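Local coordinates for protein putative oxidoreductase (Bacteroides fragilis NCTC 9343, PDB 3FHL) that probably acts as a nucleotide-dependent oxidoreductase of the Gfo/Idh/MocA family, with an NAD-binding Rossmann domain and a C-terminal alpha/beta domain, at residues C[174-185]-C[334-342]. Sequence-based numbering, arbitrary orientation.
Sequences GLTYNLGSHLID and VIRIIEAAY
I338 fills a pocket formed by T176, Y177, S181 and I184, a knob-into-hole fit that makes the tight centre of this contact. Its two branches part: CG2, anti to the backbone N, rests over the middle of the Y177 ring, 3.7 Å from the centroid and 13° off the normal, a CH-pi contact, while CD1 comes 3.8 Å from T176 O. I184 extends this apolar seam, its CD1 meeting I338 CG1 and its CG2 lying 3.7 Å from I337 CB. At the D185 end V334 divides its methyls over one turn of helix 180-185, CG1 against S181 O and CG2 3.6 Å from D185 CA; the D185 carboxylate itself is paired with R126. The Y177 and Y342 rings are slid past one another, centroids 5.5 Å apart and planes at 30°, and barely overlap, though Y177 CE1 and Y342 CE2 still touch at 3.6 Å; the Y342 hydroxyl and T176 OG1 each hydrogen-bond to the D211 carboxylate, at OD1 and OD2. The solvent side is looser: exposed Y177 and E339 are linked across a water, 2.7 Å from Y177 OH and donating to E339 OE2. No direct hydrogen bond joins the segments. Axes of 180-185 and 334-342 approach to 9.5 Å at 117°, and T176, I337 and A341 also touch strands 194-202 and 213-221, consistent with helices layered on the large mixed sheet of the Gfo/Idh/MocA C-terminal alpha/beta domain.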
loop_
_atom_site.group_PDB
_atom_site.type_symbol
_atom_site.label_atom_id
_atom_site.label_comp_id
_atom_site.label_asym_id
_atom_site.label_seq_id
_atom_site.Cartn_x
_atom_site.Cartn_y
_atom_site.Cartn_z
ATOM N N GLY C 174 15.107 -10.756 -8.903
ATOM C CA GLY C 174 13.841 -10.480 -8.222
ATOM C C GLY C 174 13.022 -9.326 -8.777
ATOM O O GLY C 174 13.459 -8.614 -9.687
ATOM N N LEU C 175 11.830 -9.141 -8.214
ATOM C CA LEU C 175 10.934 -8.051 -8.602
ATOM C C LEU C 175 11.480 -6.688 -8.188
ATOM O O LEU C 175 11.270 -5.702 -8.884
ATOM C CB LEU C 175 9.553 -8.245 -7.967
ATOM C CG LEU C 175 8.358 -7.619 -8.687
ATOM C CD1 LEU C 175 8.314 -8.076 -10.130
ATOM C CD2 LEU C 175 7.066 -7.971 -7.990
ATOM N N THR C 176 12.149 -6.646 -7.038
ATOM C CA THR C 176 12.743 -5.407 -6.501
ATOM C C THR C 176 13.820 -4.835 -7.426
ATOM O O THR C 176 13.957 -3.611 -7.550
ATOM C CB THR C 176 13.321 -5.642 -5.093
ATOM O OG1 THR C 176 12.301 -6.210 -4.258
ATOM C CG2 THR C 176 13.808 -4.322 -4.441
ATOM N N TYR C 177 14.569 -5.717 -8.076
ATOM C CA TYR C 177 15.493 -5.298 -9.136
ATOM C C TYR C 177 14.751 -4.974 -10.428
ATOM O O TYR C 177 14.881 -3.871 -10.941
ATOM C CB TYR C 177 16.564 -6.356 -9.414
ATOM C CG TYR C 177 17.827 -6.203 -8.596
ATOM C CD1 TYR C 177 18.091 -7.064 -7.525
ATOM C CD2 TYR C 177 18.763 -5.209 -8.894
ATOM C CE1 TYR C 177 19.258 -6.939 -6.763
ATOM C CE2 TYR C 177 19.938 -5.071 -8.134
ATOM C CZ TYR C 177 20.173 -5.942 -7.068
ATOM O OH TYR C 177 21.318 -5.828 -6.307
ATOM N N ASN C 178 13.956 -5.924 -10.931
ATOM C CA ASN C 178 13.328 -5.781 -12.241
ATOM C C ASN C 178 12.340 -4.618 -12.369
ATOM O O ASN C 178 12.431 -3.841 -13.314
ATOM C CB ASN C 178 12.695 -7.103 -12.683
ATOM C CG ASN C 178 13.735 -8.156 -13.048
ATOM O OD1 ASN C 178 14.771 -7.851 -13.647
ATOM N ND2 ASN C 178 13.457 -9.405 -12.693
ATOM N N LEU C 179 11.408 -4.494 -11.424
ATOM C CA LEU C 179 10.412 -3.426 -11.491
ATOM C C LEU C 179 10.698 -2.308 -10.519
ATOM O O LEU C 179 10.364 -1.158 -10.780
ATOM C CB LEU C 179 8.993 -3.962 -11.252
ATOM C CG LEU C 179 8.442 -4.892 -12.340
ATOM C CD1 LEU C 179 7.010 -5.238 -12.015
ATOM C CD2 LEU C 179 8.538 -4.240 -13.707
ATOM N N GLY C 180 11.299 -2.651 -9.389
ATOM C CA GLY C 180 11.639 -1.655 -8.387
ATOM C C GLY C 180 12.608 -0.605 -8.884
ATOM O O GLY C 180 12.472 0.563 -8.517
ATOM N N SER C 181 13.576 -1.011 -9.715
ATOM C CA SER C 181 14.501 -0.060 -10.345
ATOM C C SER C 181 13.742 1.075 -11.033
ATOM O O SER C 181 14.037 2.238 -10.788
ATOM C CB SER C 181 15.453 -0.747 -11.335
ATOM O OG SER C 181 14.726 -1.438 -12.343
ATOM N N HIS C 182 12.730 0.741 -11.834
ATOM C CA HIS C 182 11.934 1.766 -12.522
ATOM C C HIS C 182 11.214 2.716 -11.563
ATOM O O HIS C 182 11.184 3.923 -11.793
ATOM C CB HIS C 182 10.894 1.138 -13.465
ATOM C CG HIS C 182 11.480 0.289 -14.546
ATOM N ND1 HIS C 182 12.157 0.816 -15.623
ATOM C CD2 HIS C 182 11.447 -1.051 -14.742
ATOM C CE1 HIS C 182 12.538 -0.164 -16.421
ATOM N NE2 HIS C 182 12.116 -1.306 -15.910
ATOM N N LEU C 183 10.635 2.173 -10.493
ATOM C CA LEU C 183 9.833 2.971 -9.559
ATOM C C LEU C 183 10.700 3.864 -8.699
ATOM O O LEU C 183 10.322 4.995 -8.404
ATOM C CB LEU C 183 8.975 2.065 -8.647
ATOM C CG LEU C 183 8.003 1.104 -9.357
ATOM C CD1 LEU C 183 7.081 0.448 -8.359
ATOM C CD2 LEU C 183 7.161 1.830 -10.429
ATOM N N ILE C 184 11.816 3.312 -8.233
ATOM C CA ILE C 184 12.786 4.062 -7.447
ATOM C C ILE C 184 13.391 5.204 -8.276
ATOM O O ILE C 184 13.462 6.337 -7.803
ATOM C CB ILE C 184 13.913 3.154 -6.901
ATOM C CG1 ILE C 184 13.362 2.172 -5.854
ATOM C CG2 ILE C 184 14.979 4.011 -6.253
ATOM C CD1 ILE C 184 14.196 0.917 -5.648
ATOM N N ASP C 185 13.808 4.902 -9.508
ATOM C CA ASP C 185 14.312 5.951 -10.415
ATOM C C ASP C 185 13.364 7.145 -10.540
ATOM O O ASP C 185 13.768 8.296 -10.338
ATOM C CB ASP C 185 14.619 5.378 -11.796
ATOM C CG ASP C 185 15.118 6.441 -12.766
ATOM O OD1 ASP C 185 16.191 7.054 -12.499
ATOM O OD2 ASP C 185 14.429 6.658 -13.790
ATOM N N VAL C 334 20.044 4.553 -7.891
ATOM C CA VAL C 334 18.929 3.611 -7.837
ATOM C C VAL C 334 19.350 2.303 -7.178
ATOM O O VAL C 334 18.653 1.810 -6.292
ATOM C CB VAL C 334 18.349 3.380 -9.234
ATOM C CG1 VAL C 334 17.429 2.160 -9.277
ATOM C CG2 VAL C 334 17.620 4.621 -9.667
ATOM N N ILE C 335 20.511 1.786 -7.581
ATOM C CA ILE C 335 21.074 0.537 -7.049
ATOM C C ILE C 335 21.407 0.638 -5.562
ATOM O O ILE C 335 21.247 -0.338 -4.830
ATOM C CB ILE C 335 22.292 0.050 -7.885
ATOM C CG1 ILE C 335 21.808 -0.551 -9.206
ATOM C CG2 ILE C 335 23.145 -0.990 -7.129
ATOM C CD1 ILE C 335 22.917 -0.768 -10.227
ATOM N N ARG C 336 21.837 1.817 -5.117
ATOM C CA ARG C 336 22.068 2.053 -3.705
ATOM C C ARG C 336 20.771 1.863 -2.904
ATOM O O ARG C 336 20.775 1.188 -1.866
ATOM C CB ARG C 336 22.615 3.460 -3.474
ATOM C CG ARG C 336 22.931 3.775 -2.020
ATOM C CD ARG C 336 23.677 5.093 -1.917
ATOM N NE ARG C 336 23.975 5.478 -0.540
ATOM C CZ ARG C 336 24.103 6.738 -0.132
ATOM N NH1 ARG C 336 23.944 7.738 -0.994
ATOM N NH2 ARG C 336 24.376 7.003 1.139
ATOM N N ILE C 337 19.678 2.452 -3.398
ATOM C CA ILE C 337 18.347 2.263 -2.805
ATOM C C ILE C 337 17.896 0.795 -2.821
ATOM O O ILE C 337 17.398 0.295 -1.808
ATOM C CB ILE C 337 17.279 3.184 -3.460
ATOM C CG1 ILE C 337 17.720 4.649 -3.411
ATOM C CG2 ILE C 337 15.901 3.027 -2.782
ATOM C CD1 ILE C 337 17.964 5.167 -2.026
ATOM N N ILE C 338 18.090 0.109 -3.948
ATOM C CA ILE C 338 17.755 -1.316 -4.066
ATOM C C ILE C 338 18.527 -2.159 -3.036
ATOM O O ILE C 338 17.953 -3.011 -2.364
ATOM C CB ILE C 338 18.022 -1.849 -5.482
ATOM C CG1 ILE C 338 16.989 -1.296 -6.471
ATOM C CG2 ILE C 338 18.000 -3.381 -5.509
ATOM C CD1 ILE C 338 17.232 -1.712 -7.926
ATOM N N GLU C 339 19.823 -1.892 -2.900
ATOM C CA GLU C 339 20.649 -2.600 -1.935
ATOM C C GLU C 339 20.197 -2.307 -0.509
ATOM O O GLU C 339 20.174 -3.210 0.319
ATOM C CB GLU C 339 22.132 -2.276 -2.147
ATOM C CG GLU C 339 22.708 -2.962 -3.401
ATOM C CD GLU C 339 24.143 -2.544 -3.726
ATOM O OE1 GLU C 339 24.673 -1.599 -3.093
ATOM O OE2 GLU C 339 24.740 -3.164 -4.630
ATOM N N ALA C 340 19.811 -1.059 -0.241
ATOM C CA ALA C 340 19.268 -0.686 1.073
ATOM C C ALA C 340 17.941 -1.376 1.378
ATOM O O ALA C 340 17.690 -1.751 2.519
ATOM C CB ALA C 340 19.126 0.801 1.194
ATOM N N ALA C 341 17.111 -1.547 0.353
ATOM C CA ALA C 341 15.844 -2.270 0.466
ATOM C C ALA C 341 16.066 -3.753 0.797
ATOM O O ALA C 341 15.411 -4.305 1.692
ATOM C CB ALA C 341 15.020 -2.106 -0.823
ATOM N N TYR C 342 17.005 -4.388 0.095
ATOM C CA TYR C 342 17.390 -5.765 0.402
ATOM C C TYR C 342 17.972 -5.905 1.820
ATOM O O TYR C 342 17.641 -6.847 2.536
ATOM C CB TYR C 342 18.324 -6.343 -0.673
ATOM C CG TYR C 342 17.573 -6.902 -1.879
ATOM C CD1 TYR C 342 16.956 -8.149 -1.825
ATOM C CD2 TYR C 342 17.497 -6.194 -3.074
ATOM C CE1 TYR C 342 16.277 -8.674 -2.930
ATOM C CE2 TYR C 342 16.809 -6.705 -4.179
ATOM C CZ TYR C 342 16.195 -7.940 -4.101
ATOM O OH TYR C 342 15.509 -8.456 -5.196
HETATM O O HOH W 1 23.671 -4.644 -6.685
#